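Local coordinates for Ctr9 protein (Myceliophthora thermophila, PDB 6AF0) that probably binds RNA polymerase II as a subunit of the Paf1 transcription elongation complex, this chain being the protein's long helical part, with tetratricopeptide repeats, at residues A524-L529 and A557-A562; S873-F878 and L929-E934; A265-G270 and Q300-L305; D848-K853 and S900-Y905. All blocks are in the same frame, centred on the assembly; numbering follows the deposited sequence.

Along this elongated, largely helical chain contact 3 comes first, joining helix 263-279 to helix 285-305. Contact 1 follows, its centre about 58 Å away, where the loop before helix 531-543 meets helix 547-566. Contacts 4 and 2 lie near the C-terminal end, with segments that alternate along the chain (848-853, 873-878, 900-905, 929-934), so both involve the run of helices 850-869, 877-899 and 907-934; their centres are about 35 Å apart. Contact 4 joins the start of helix 850-869 to the loop before helix 907-934, and contact 2 joins the start of helix 877-899 to the end of helix 907-934. The centres of contacts 2 and 3 are about 117 Å apart, a measure of the scaffold's reach.

Contact 1 of 4, residues A524-L529 and A557-A562; sequences AIRKLL and ALDSCA
Ser560 turns OG anti to its backbone N (chi1 176°) and meets Leu529, while Leu528, with CG anti to its carbonyl carbon, lies against Asp559 and Ser560. The contact ties an extended loop to helix 547-566, in a tetratricopeptide-repeat region of antiparallel helix pairs. Ser560 OG donates to Leu529 O at 2.5 Å; the C=O...donor angle is 148°, with the donor somewhat out of the carbonyl plane. This is the one hydrogen bond between the two segments, and it ties a carbonyl near the end of the loop to helix 547-566, shortly before helix 531-543 begins. Beside it the methylenes meet, Leu528 CB lying 4.0 Å from Ser560 CB. Leu528 CD1 reaches on to Asp559 CB, 4.1 Å away, the two side chains slanting across each other. Behind the loop, Leu529 packs on Leu534 of helix 531-543 and on Ile503 of helix 488-504. At the solvent-exposed edge of the contact Arg526 crosses Asp559 at about a right angle, with NH1 4.0 Å from OD2, too far for a salt bridge, so any attraction is probably modest. The arginine's guanidinium has Leu528 CD1 beneath one face, 3.5 Å from its plane and displaced from the centre of the group.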
loop_
_atom_site.group_PDB
_atom_site.type_symbol
_atom_site.label_atom_id
_atom_site.label_comp_id
_atom_site.label_asym_id
_atom_site.label_seq_id
_atom_site.Cartn_x
_atom_site.Cartn_y
_atom_site.Cartn_z
ATOM N N ALA A 524 13.977 32.672 9.725
ATOM C CA ALA A 524 13.609 31.375 10.288
ATOM C C ALA A 524 14.009 30.227 9.351
ATOM O O ALA A 524 15.054 29.601 9.534
ATOM C CB ALA A 524 12.108 31.338 10.592
ATOM N N ILE A 525 13.175 29.969 8.346
ATOM C CA ILE A 525 13.348 28.824 7.460
ATOM C C ILE A 525 13.629 29.337 6.060
ATOM O O ILE A 525 12.808 30.023 5.458
ATOM C CB ILE A 525 12.102 27.894 7.420
ATOM C CG1 ILE A 525 11.558 27.613 8.827
ATOM C CG2 ILE A 525 12.436 26.573 6.727
ATOM C CD1 ILE A 525 12.488 26.809 9.715
ATOM N N ARG A 526 14.815 29.004 5.575
ATOM C CA ARG A 526 15.187 29.193 4.198
ATOM C C ARG A 526 15.389 27.796 3.634
ATOM O O ARG A 526 16.235 27.044 4.122
ATOM C CB ARG A 526 16.484 29.976 4.131
ATOM C CG ARG A 526 16.653 30.760 2.859
ATOM C CD ARG A 526 17.276 29.968 1.712
ATOM N NE ARG A 526 17.809 30.893 0.706
ATOM C CZ ARG A 526 17.088 31.801 0.037
ATOM N NH1 ARG A 526 15.776 31.921 0.225
ATOM N NH2 ARG A 526 17.682 32.602 -0.845
ATOM N N LYS A 527 14.606 27.446 2.622
ATOM C CA LYS A 527 14.570 26.075 2.115
ATOM C C LYS A 527 14.685 26.053 0.630
ATOM O O LYS A 527 13.746 26.406 -0.082
ATOM C CB LYS A 527 13.275 25.336 2.500
ATOM C CG LYS A 527 12.132 26.194 3.025
ATOM C CD LYS A 527 11.308 26.927 1.969
ATOM C CE LYS A 527 10.128 27.621 2.647
ATOM N NZ LYS A 527 9.498 26.843 3.770
ATOM N N LEU A 528 15.840 25.628 0.160
ATOM C CA LEU A 528 16.022 25.431 -1.241
ATOM C C LEU A 528 16.316 23.926 -1.396
ATOM O O LEU A 528 17.477 23.492 -1.402
ATOM C CB LEU A 528 17.109 26.376 -1.760
ATOM C CG LEU A 528 17.081 27.831 -1.253
ATOM C CD1 LEU A 528 17.925 28.737 -2.149
ATOM C CD2 LEU A 528 15.682 28.417 -1.153
ATOM N N LEU A 529 15.224 23.148 -1.446
ATOM C CA LEU A 529 15.230 21.711 -1.778
ATOM C C LEU A 529 14.908 21.617 -3.279
ATOM O O LEU A 529 14.787 22.649 -3.942
ATOM C CB LEU A 529 14.158 20.980 -0.971
ATOM C CG LEU A 529 14.166 20.996 0.552
ATOM C CD1 LEU A 529 15.074 22.085 1.085
ATOM C CD2 LEU A 529 12.750 21.185 1.094
ATOM N N ALA A 557 11.192 27.912 -4.863
ATOM C CA ALA A 557 11.423 26.989 -5.979
ATOM C C ALA A 557 12.275 27.605 -7.079
ATOM O O ALA A 557 13.184 26.962 -7.611
ATOM C CB ALA A 557 10.101 26.548 -6.565
ATOM N N LEU A 558 11.943 28.843 -7.432
ATOM C CA LEU A 558 12.715 29.609 -8.400
ATOM C C LEU A 558 14.154 29.769 -7.948
ATOM O O LEU A 558 15.084 29.477 -8.695
ATOM C CB LEU A 558 12.081 30.985 -8.625
ATOM C CG LEU A 558 10.796 30.999 -9.452
ATOM C CD1 LEU A 558 10.199 32.392 -9.497
ATOM C CD2 LEU A 558 11.058 30.496 -10.863
ATOM N N ASP A 559 14.344 30.218 -6.715
ATOM C CA ASP A 559 15.690 30.394 -6.198
ATOM C C ASP A 559 16.428 29.075 -6.343
ATOM O O ASP A 559 17.520 29.005 -6.914
ATOM C CB ASP A 559 15.639 30.844 -4.749
ATOM C CG ASP A 559 15.049 32.221 -4.607
ATOM O OD1 ASP A 559 15.164 33.029 -5.561
ATOM O OD2 ASP A 559 14.458 32.492 -3.541
ATOM N N SER A 560 15.778 28.023 -5.867
ATOM C CA SER A 560 16.343 26.692 -5.902
ATOM C C SER A 560 16.760 26.286 -7.318
ATOM O O SER A 560 17.813 25.692 -7.473
ATOM C CB SER A 560 15.362 25.684 -5.304
ATOM O OG SER A 560 15.876 24.364 -5.425
ATOM N N CYS A 561 15.949 26.605 -8.334
ATOM C CA CYS A 561 16.328 26.365 -9.752
ATOM C C CYS A 561 17.554 27.163 -10.176
ATOM O O CYS A 561 18.355 26.710 -10.991
ATOM C CB CYS A 561 15.221 26.752 -10.740
ATOM S SG CYS A 561 13.701 25.801 -10.697
ATOM N N ALA A 562 17.665 28.378 -9.663
ATOM C CA ALA A 562 18.833 29.208 -9.939
ATOM C C ALA A 562 20.098 28.542 -9.392
ATOM O O ALA A 562 21.115 28.494 -10.077
ATOM C CB ALA A 562 18.655 30.606 -9.357
#

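Contact 2 of 4, residues S873-F878 and L929-E934; sequences SERNSF and LASQRE
Ser931 is the first residue of 929-934 to meet the other segment, and it does so against Arg875. Its OG, anti to the backbone N (chi1 -162°), sits over one face of the guanidinium, 3.5 Å from Arg875 CZ. NH2 and NE are also near this oxygen, but their N-H bonds are poorly aimed at it, so the serine covers the flat group without being gripped by it. The arginine chain bends at chi3 (57°), which sets NE; the guanidinium beyond it lies against Ser931. Ser931 is buried, and it also touches Leu880 of helix 877-899.

Gln932 comes next and faces Ser877, the two CA atoms being 5.8 Å apart. The contact is modest: Gln932 CB lies 3.7 Å from Ser877 OG, and the glutamine is otherwise exposed. The serine opens helix 877-899, whose N-cap is Asn876; the asparagine OD1 accepts from Phe878 N at 2.8 Å, the donor standing well above the carbonyl plane. Glu934 then points its CB toward the loop, with OE1 6.1 Å from Arg875 NH2, where any attraction between the opposite charges is probably weak.

Arg875 NH1 also has a like charge close by, Arg927 NE, and its NH2 forms a long, weak ion pair with Glu872. The contact lies at the end of the 877-899/907-934 helix pair away from its connecting loop: the last turns of helix 907-934 lie against the short link between helices 850-869 and 877-899, just where the latter begins.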
loop_
_atom_site.group_PDB
_atom_site.type_symbol
_atom_site.label_atom_id
_atom_site.label_comp_id
_atom_site.label_asym_id
_atom_site.label_seq_id
_atom_site.Cartn_x
_atom_site.Cartn_y
_atom_site.Cartn_z
ATOM N N SER A 873 -55.166 48.514 22.069
ATOM C CA SER A 873 -54.538 47.680 23.088
ATOM C C SER A 873 -53.133 47.262 22.639
ATOM O O SER A 873 -52.209 47.184 23.451
ATOM C CB SER A 873 -55.404 46.438 23.375
ATOM O OG SER A 873 -56.800 46.747 23.410
ATOM N N GLU A 874 -52.978 47.041 21.335
ATOM C CA GLU A 874 -51.746 46.487 20.754
ATOM C C GLU A 874 -50.980 47.473 19.876
ATOM O O GLU A 874 -50.111 47.076 19.092
ATOM C CB GLU A 874 -52.090 45.241 19.937
ATOM C CG GLU A 874 -53.062 45.507 18.797
ATOM C CD GLU A 874 -53.800 44.267 18.338
ATOM O OE1 GLU A 874 -54.005 43.348 19.159
ATOM O OE2 GLU A 874 -54.196 44.228 17.155
ATOM N N ARG A 875 -51.290 48.755 20.028
ATOM C CA ARG A 875 -50.761 49.789 19.145
ATOM C C ARG A 875 -50.206 50.945 19.953
ATOM O O ARG A 875 -50.499 51.089 21.128
ATOM C CB ARG A 875 -51.883 50.255 18.234
ATOM C CG ARG A 875 -51.564 51.405 17.303
ATOM C CD ARG A 875 -52.843 51.983 16.721
ATOM N NE ARG A 875 -53.723 52.408 17.796
ATOM C CZ ARG A 875 -54.850 53.084 17.645
ATOM N NH1 ARG A 875 -55.267 53.442 16.452
ATOM N NH2 ARG A 875 -55.558 53.415 18.715
ATOM N N ASN A 876 -49.383 51.757 19.311
ATOM C CA ASN A 876 -48.774 52.924 19.954
ATOM C C ASN A 876 -49.010 54.224 19.159
ATOM O O ASN A 876 -49.156 54.229 17.947
ATOM C CB ASN A 876 -47.277 52.618 20.170
ATOM C CG ASN A 876 -46.445 53.834 20.527
ATOM O OD1 ASN A 876 -46.965 54.908 20.851
ATOM N ND2 ASN A 876 -45.125 53.662 20.482
ATOM N N SER A 877 -49.052 55.332 19.873
ATOM C CA SER A 877 -49.275 56.651 19.274
ATOM C C SER A 877 -48.113 57.148 18.413
ATOM O O SER A 877 -48.334 57.891 17.456
ATOM C CB SER A 877 -49.544 57.677 20.382
ATOM O OG SER A 877 -49.740 58.969 19.841
ATOM N N PHE A 878 -46.889 56.787 18.811
ATOM C CA PHE A 878 -45.655 57.044 18.042
ATOM C C PHE A 878 -45.749 56.419 16.655
ATOM O O PHE A 878 -45.512 57.079 15.636
ATOM C CB PHE A 878 -44.436 56.460 18.779
ATOM C CG PHE A 878 -43.140 56.554 18.002
ATOM C CD1 PHE A 878 -42.555 57.792 17.760
ATOM C CD2 PHE A 878 -42.501 55.408 17.517
ATOM C CE1 PHE A 878 -41.373 57.898 17.040
ATOM C CE2 PHE A 878 -41.311 55.510 16.800
ATOM C CZ PHE A 878 -40.746 56.755 16.563
ATOM N N LEU A 929 -55.935 60.529 17.217
ATOM C CA LEU A 929 -56.626 61.230 18.304
ATOM C C LEU A 929 -57.159 60.243 19.344
ATOM O O LEU A 929 -56.995 60.433 20.547
ATOM C CB LEU A 929 -57.814 62.037 17.765
ATOM C CG LEU A 929 -57.677 63.381 17.014
ATOM C CD1 LEU A 929 -56.950 63.308 15.672
ATOM C CD2 LEU A 929 -59.070 63.972 16.796
ATOM N N ALA A 930 -57.836 59.207 18.859
ATOM C CA ALA A 930 -58.415 58.204 19.721
ATOM C C ALA A 930 -57.318 57.517 20.520
ATOM O O ALA A 930 -57.507 57.269 21.701
ATOM C CB ALA A 930 -59.214 57.197 18.904
ATOM N N SER A 931 -56.168 57.244 19.888
ATOM C CA SER A 931 -55.078 56.466 20.534
ATOM C C SER A 931 -54.394 57.230 21.658
ATOM O O SER A 931 -54.183 56.692 22.742
ATOM C CB SER A 931 -54.012 55.995 19.528
ATOM O OG SER A 931 -53.226 54.938 20.083
ATOM N N GLN A 932 -54.037 58.481 21.404
ATOM C CA GLN A 932 -53.343 59.263 22.430
ATOM C C GLN A 932 -54.287 59.747 23.522
ATOM O O GLN A 932 -53.835 60.141 24.589
ATOM C CB GLN A 932 -52.556 60.425 21.823
ATOM C CG GLN A 932 -53.320 61.725 21.637
ATOM C CD GLN A 932 -52.640 62.626 20.613
ATOM O OE1 GLN A 932 -51.409 62.710 20.561
ATOM N NE2 GLN A 932 -53.436 63.283 19.777
ATOM N N ARG A 933 -55.592 59.709 23.257
ATOM C CA ARG A 933 -56.591 59.854 24.318
ATOM C C ARG A 933 -56.591 58.607 25.216
ATOM O O ARG A 933 -56.628 58.710 26.449
ATOM C CB ARG A 933 -57.978 60.090 23.729
ATOM C CG ARG A 933 -58.871 60.880 24.658
ATOM C CD ARG A 933 -60.030 61.509 23.905
ATOM N NE ARG A 933 -60.293 62.871 24.377
ATOM C CZ ARG A 933 -61.205 63.697 23.863
ATOM N NH1 ARG A 933 -61.973 63.318 22.843
ATOM N NH2 ARG A 933 -61.352 64.913 24.385
ATOM N N GLU A 934 -56.522 57.427 24.594
ATOM C CA GLU A 934 -56.387 56.156 25.334
ATOM C C GLU A 934 -55.119 56.137 26.216
ATOM O O GLU A 934 -55.087 55.516 27.302
ATOM C CB GLU A 934 -56.397 54.963 24.357
ATOM C CG GLU A 934 -56.609 53.600 25.016
ATOM C CD GLU A 934 -55.334 52.793 25.221
ATOM O OE1 GLU A 934 -54.272 53.174 24.699
ATOM O OE2 GLU A 934 -55.394 51.751 25.908
#

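Contact 3 of 4, residues A265-G270 and Q300-L305; sequences ANILLG and QKSFKL
Asn266 and Ser302 bring the two backbones nearest, their CA atoms 5.5 Å apart, where helices 265-270 and 300-305 run nearly antiparallel (156° between directions) with axes 8.4 Å apart. Such close spacing goes with the small residue at the crossing: Ser302 CB lies 3.5 Å from Asn266 CB, methylene against methylene. Ile267 packs on the serine as well. Its chi2 of -56° sends CD1 across to Ser302 CB, 3.3 Å away, and CG1 also lies alongside the hydroxyl. Ser302 OG, anti to its backbone N, is not left to this apolar neighbour; it hydrogen-bonds to Lys263 O and to Thr312 OG1, so a buried polar atom is satisfied from both adjoining helices. An alanine at Ile267 would probably open a gap beside Ser302 CB and OG, where CG1 and CD1 pack, and reduce the packing against helix 310-322. Around this buried pair the helices are layered, consistent with the helical repeats of this tetratricopeptide-repeat protein: helix 245-258 presents Leu256 to Asn266 on one flank, and helix 310-322 meets Ile267 and Phe303 on another, so that the contact sits within four successive helices, 245-258, 263-279, 285-305 and 310-322.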
loop_
_atom_site.group_PDB
_atom_site.type_symbol
_atom_site.label_atom_id
_atom_site.label_comp_id
_atom_site.label_asym_id
_atom_site.label_seq_id
_atom_site.Cartn_x
_atom_site.Cartn_y
_atom_site.Cartn_z
ATOM N N ALA A 265 28.839 -29.332 16.585
ATOM C CA ALA A 265 28.785 -28.335 17.665
ATOM C C ALA A 265 29.324 -26.984 17.217
ATOM O O ALA A 265 28.810 -25.936 17.605
ATOM C CB ALA A 265 29.550 -28.812 18.896
ATOM N N ASN A 266 30.385 -27.006 16.427
ATOM C CA ASN A 266 30.933 -25.767 15.904
ATOM C C ASN A 266 29.889 -24.971 15.078
ATOM O O ASN A 266 29.661 -23.781 15.319
ATOM C CB ASN A 266 32.187 -26.062 15.075
ATOM C CG ASN A 266 33.407 -26.410 15.926
ATOM O OD1 ASN A 266 33.943 -27.517 15.829
ATOM N ND2 ASN A 266 33.877 -25.459 16.734
ATOM N N ILE A 267 29.251 -25.636 14.125
ATOM C CA ILE A 267 28.254 -24.982 13.293
ATOM C C ILE A 267 27.162 -24.381 14.151
ATOM O O ILE A 267 26.816 -23.194 14.008
ATOM C CB ILE A 267 27.607 -25.953 12.285
ATOM C CG1 ILE A 267 28.637 -26.475 11.312
ATOM C CG2 ILE A 267 26.579 -25.235 11.434
ATOM C CD1 ILE A 267 29.368 -25.365 10.575
ATOM N N LEU A 268 26.635 -25.208 15.042
ATOM C CA LEU A 268 25.507 -24.826 15.850
ATOM C C LEU A 268 25.824 -23.578 16.678
ATOM O O LEU A 268 24.981 -22.698 16.817
ATOM C CB LEU A 268 25.098 -26.001 16.733
ATOM C CG LEU A 268 24.559 -27.215 15.990
ATOM C CD1 LEU A 268 24.290 -28.382 16.935
ATOM C CD2 LEU A 268 23.289 -26.821 15.279
ATOM N N LEU A 269 27.052 -23.498 17.187
ATOM C CA LEU A 269 27.518 -22.343 17.944
ATOM C C LEU A 269 27.649 -21.123 17.054
ATOM O O LEU A 269 27.166 -20.051 17.415
ATOM C CB LEU A 269 28.848 -22.642 18.613
ATOM C CG LEU A 269 29.269 -21.779 19.805
ATOM C CD1 LEU A 269 28.206 -21.670 20.880
ATOM C CD2 LEU A 269 30.504 -22.436 20.383
ATOM N N GLY A 270 28.270 -21.279 15.888
ATOM C CA GLY A 270 28.222 -20.232 14.853
ATOM C C GLY A 270 26.800 -19.765 14.520
ATOM O O GLY A 270 26.564 -18.593 14.224
ATOM N N GLN A 300 34.161 -21.826 9.799
ATOM C CA GLN A 300 35.375 -22.234 9.129
ATOM C C GLN A 300 35.943 -23.462 9.833
ATOM O O GLN A 300 36.312 -24.426 9.168
ATOM C CB GLN A 300 36.384 -21.087 9.090
ATOM C CG GLN A 300 37.686 -21.462 8.413
ATOM C CD GLN A 300 38.160 -20.394 7.475
ATOM O OE1 GLN A 300 38.339 -19.247 7.875
ATOM N NE2 GLN A 300 38.363 -20.762 6.216
ATOM N N LYS A 301 35.981 -23.425 11.168
ATOM C CA LYS A 301 36.588 -24.500 11.943
ATOM C C LYS A 301 35.877 -25.759 11.572
ATOM O O LYS A 301 36.500 -26.754 11.208
ATOM C CB LYS A 301 36.491 -24.261 13.455
ATOM C CG LYS A 301 37.429 -25.138 14.299
ATOM C CD LYS A 301 37.914 -24.403 15.552
ATOM C CE LYS A 301 38.895 -23.256 15.249
ATOM N NZ LYS A 301 40.323 -23.678 15.370
ATOM N N SER A 302 34.556 -25.691 11.612
ATOM C CA SER A 302 33.748 -26.855 11.292
ATOM C C SER A 302 33.880 -27.336 9.838
ATOM O O SER A 302 33.690 -28.523 9.540
ATOM C CB SER A 302 32.295 -26.575 11.602
ATOM O OG SER A 302 31.481 -27.503 10.911
ATOM N N PHE A 303 34.187 -26.403 8.946
ATOM C CA PHE A 303 34.375 -26.687 7.517
ATOM C C PHE A 303 35.686 -27.385 7.182
ATOM O O PHE A 303 35.721 -28.213 6.268
ATOM C CB PHE A 303 34.321 -25.399 6.701
ATOM C CG PHE A 303 34.335 -25.643 5.221
ATOM C CD1 PHE A 303 35.448 -25.325 4.455
ATOM C CD2 PHE A 303 33.237 -26.238 4.605
ATOM C CE1 PHE A 303 35.450 -25.577 3.100
ATOM C CE2 PHE A 303 33.234 -26.488 3.248
ATOM C CZ PHE A 303 34.343 -26.160 2.494
ATOM N N LYS A 304 36.755 -27.008 7.885
ATOM C CA LYS A 304 38.015 -27.746 7.848
ATOM C C LYS A 304 37.868 -29.232 8.231
ATOM O O LYS A 304 38.557 -30.077 7.689
ATOM C CB LYS A 304 39.028 -27.101 8.784
ATOM C CG LYS A 304 39.409 -25.702 8.371
ATOM C CD LYS A 304 40.586 -25.188 9.181
ATOM C CE LYS A 304 41.473 -24.282 8.333
ATOM N NZ LYS A 304 40.757 -23.077 7.815
ATOM N N LEU A 305 36.976 -29.532 9.171
ATOM C CA LEU A 305 36.749 -30.904 9.621
ATOM C C LEU A 305 35.971 -31.714 8.603
ATOM O O LEU A 305 36.285 -32.887 8.392
ATOM C CB LEU A 305 36.019 -30.908 10.957
ATOM C CG LEU A 305 36.689 -30.102 12.079
ATOM C CD1 LEU A 305 35.748 -29.846 13.255
ATOM C CD2 LEU A 305 37.940 -30.820 12.540
#

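Contact 4 of 4, residues D848-K853 and S900-Y905; sequences DQLHFK and SPSPPY
Leu850 meets Ser900, Pro903 and Pro904 where the first turn of a helix docks against a proline-rich loop. The setting is a run of alpha helices at the C-terminal end of this tetratricopeptide-repeat protein: helix 850-869 starts here, and the loop joins helices 877-899 and 907-934. One branch of the leucine, CD1, rests on Ser900 CB at 4.0 Å. The other, CD2, goes into the bend of the loop, 3.4 Å from Pro903 CA and 3.5 Å from Pro904 CD, and the leucine and Pro904 side chains cross at about a right angle. Pro904 CG also lies 4.1 Å from His851 CA, so its ring straddles two consecutive residues of the helix. No hydrogen bond links the segments; the contact is mainly van der Waals, with backbone carbonyls of the loop also beside CD2. An alanine at Leu850 would probably leave a gap between Ser900 and Pro904 and set the loop freer to shift.

The next shell fixes both sides. Ser900 holds OG beside its backbone N (chi1 -76°), and this hydroxyl hydrogen-bonds to Glu896 O at the end of helix 877-899, tying the loop's start to it. Beyond Pro904, the Tyr905 ring meets that of Phe854, the planes about 40° apart, and its OH hydrogen-bonds to the backbone of another protein chain, which also packs on His851 and Pro904. On the helix side Gln849 is the N-cap residue, and its CB lies 3.9 Å above one face of the Phe852 ring, with His851 ND1 in plane at the edge of that ring.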
loop_
_atom_site.group_PDB
_atom_site.type_symbol
_atom_site.label_atom_id
_atom_site.label_comp_id
_atom_site.label_asym_id
_atom_site.label_seq_id
_atom_site.Cartn_x
_atom_site.Cartn_y
_atom_site.Cartn_z
ATOM N N ASP A 848 -33.637 57.478 -9.634
ATOM C CA ASP A 848 -34.331 57.694 -10.897
ATOM C C ASP A 848 -35.520 56.745 -11.064
ATOM O O ASP A 848 -36.560 57.145 -11.590
ATOM C CB ASP A 848 -33.374 57.577 -12.118
ATOM C CG ASP A 848 -32.147 56.663 -11.878
ATOM O OD1 ASP A 848 -31.936 56.146 -10.757
ATOM O OD2 ASP A 848 -31.372 56.468 -12.839
ATOM N N GLN A 849 -35.356 55.507 -10.599
ATOM C CA GLN A 849 -36.216 54.393 -11.004
ATOM C C GLN A 849 -37.653 54.463 -10.532
ATOM O O GLN A 849 -37.929 54.524 -9.333
ATOM C CB GLN A 849 -35.605 53.064 -10.564
ATOM C CG GLN A 849 -34.528 52.568 -11.512
ATOM C CD GLN A 849 -34.960 52.595 -12.980
ATOM O OE1 GLN A 849 -34.992 53.659 -13.623
ATOM N NE2 GLN A 849 -35.272 51.420 -13.524
ATOM N N LEU A 850 -38.560 54.379 -11.492
ATOM C CA LEU A 850 -39.957 54.655 -11.230
ATOM C C LEU A 850 -40.550 53.712 -10.217
ATOM O O LEU A 850 -41.209 54.134 -9.271
ATOM C CB LEU A 850 -40.775 54.559 -12.519
ATOM C CG LEU A 850 -41.932 55.552 -12.633
ATOM C CD1 LEU A 850 -41.458 56.992 -12.476
ATOM C CD2 LEU A 850 -42.601 55.382 -13.982
ATOM N N HIS A 851 -40.325 52.433 -10.428
ATOM C CA HIS A 851 -40.967 51.431 -9.603
ATOM C C HIS A 851 -40.432 51.480 -8.203
ATOM O O HIS A 851 -41.188 51.298 -7.255
ATOM C CB HIS A 851 -40.774 50.029 -10.162
ATOM C CG HIS A 851 -39.556 49.898 -11.007
ATOM N ND1 HIS A 851 -38.401 49.305 -10.563
ATOM C CD2 HIS A 851 -39.304 50.322 -12.265
ATOM C CE1 HIS A 851 -37.485 49.362 -11.514
ATOM N NE2 HIS A 851 -38.010 49.974 -12.557
ATOM N N PHE A 852 -39.145 51.736 -8.039
ATOM C CA PHE A 852 -38.572 51.577 -6.707
ATOM C C PHE A 852 -39.260 52.569 -5.788
ATOM O O PHE A 852 -39.508 52.281 -4.610
ATOM C CB PHE A 852 -37.071 51.799 -6.727
ATOM C CG PHE A 852 -36.328 50.719 -7.437
ATOM C CD1 PHE A 852 -36.956 49.962 -8.394
ATOM C CD2 PHE A 852 -35.008 50.454 -7.157
ATOM C CE1 PHE A 852 -36.285 48.954 -9.056
ATOM C CE2 PHE A 852 -34.340 49.451 -7.823
ATOM C CZ PHE A 852 -34.976 48.701 -8.776
ATOM N N LYS A 853 -39.564 53.730 -6.366
ATOM C CA LYS A 853 -40.358 54.765 -5.730
ATOM C C LYS A 853 -41.780 54.290 -5.424
ATOM O O LYS A 853 -42.271 54.463 -4.306
ATOM C CB LYS A 853 -40.396 56.014 -6.617
ATOM C CG LYS A 853 -39.157 56.903 -6.515
ATOM C CD LYS A 853 -39.534 58.370 -6.719
ATOM C CE LYS A 853 -38.441 59.173 -7.413
ATOM N NZ LYS A 853 -39.015 60.003 -8.512
ATOM N N SER A 900 -45.595 61.423 -14.334
ATOM C CA SER A 900 -44.461 60.815 -15.020
ATOM C C SER A 900 -44.888 59.949 -16.195
ATOM O O SER A 900 -45.874 59.214 -16.105
ATOM C CB SER A 900 -43.624 59.984 -14.049
ATOM O OG SER A 900 -42.839 60.837 -13.225
ATOM N N PRO A 901 -44.140 60.035 -17.307
ATOM C CA PRO A 901 -44.371 59.157 -18.447
ATOM C C PRO A 901 -43.814 57.762 -18.180
ATOM O O PRO A 901 -42.853 57.617 -17.407
ATOM C CB PRO A 901 -43.573 59.833 -19.558
ATOM C CG PRO A 901 -42.429 60.462 -18.836
ATOM C CD PRO A 901 -42.994 60.938 -17.532
ATOM N N SER A 902 -44.400 56.756 -18.827
ATOM C CA SER A 902 -43.976 55.352 -18.669
ATOM C C SER A 902 -44.156 54.819 -17.237
ATOM O O SER A 902 -43.201 54.307 -16.638
ATOM C CB SER A 902 -42.511 55.165 -19.099
ATOM O OG SER A 902 -41.614 55.652 -18.103
ATOM N N PRO A 903 -45.383 54.908 -16.692
ATOM C CA PRO A 903 -45.610 54.465 -15.327
ATOM C C PRO A 903 -45.706 52.934 -15.224
ATOM O O PRO A 903 -46.175 52.288 -16.164
ATOM C CB PRO A 903 -46.944 55.111 -14.990
ATOM C CG PRO A 903 -47.683 55.061 -16.291
ATOM C CD PRO A 903 -46.641 55.324 -17.340
ATOM N N PRO A 904 -45.296 52.359 -14.078
ATOM C CA PRO A 904 -45.280 50.903 -13.897
ATOM C C PRO A 904 -46.643 50.265 -14.055
ATOM O O PRO A 904 -46.759 49.158 -14.584
ATOM C CB PRO A 904 -44.826 50.733 -12.446
ATOM C CG PRO A 904 -44.176 52.015 -12.087
ATOM C CD PRO A 904 -44.982 53.040 -12.812
ATOM N N TYR A 905 -47.654 50.946 -13.535
ATOM C CA TYR A 905 -49.043 50.617 -13.808
ATOM C C TYR A 905 -49.678 51.814 -14.528
ATOM O O TYR A 905 -49.071 52.876 -14.580
ATOM C CB TYR A 905 -49.761 50.342 -12.497
ATOM C CG TYR A 905 -49.170 49.239 -11.631
ATOM C CD1 TYR A 905 -49.637 47.926 -11.722
ATOM C CD2 TYR A 905 -48.211 49.525 -10.667
ATOM C CE1 TYR A 905 -49.143 46.932 -10.898
ATOM C CE2 TYR A 905 -47.704 48.533 -9.845
ATOM C CZ TYR A 905 -48.168 47.242 -9.970
ATOM O OH TYR A 905 -47.649 46.293 -9.139
#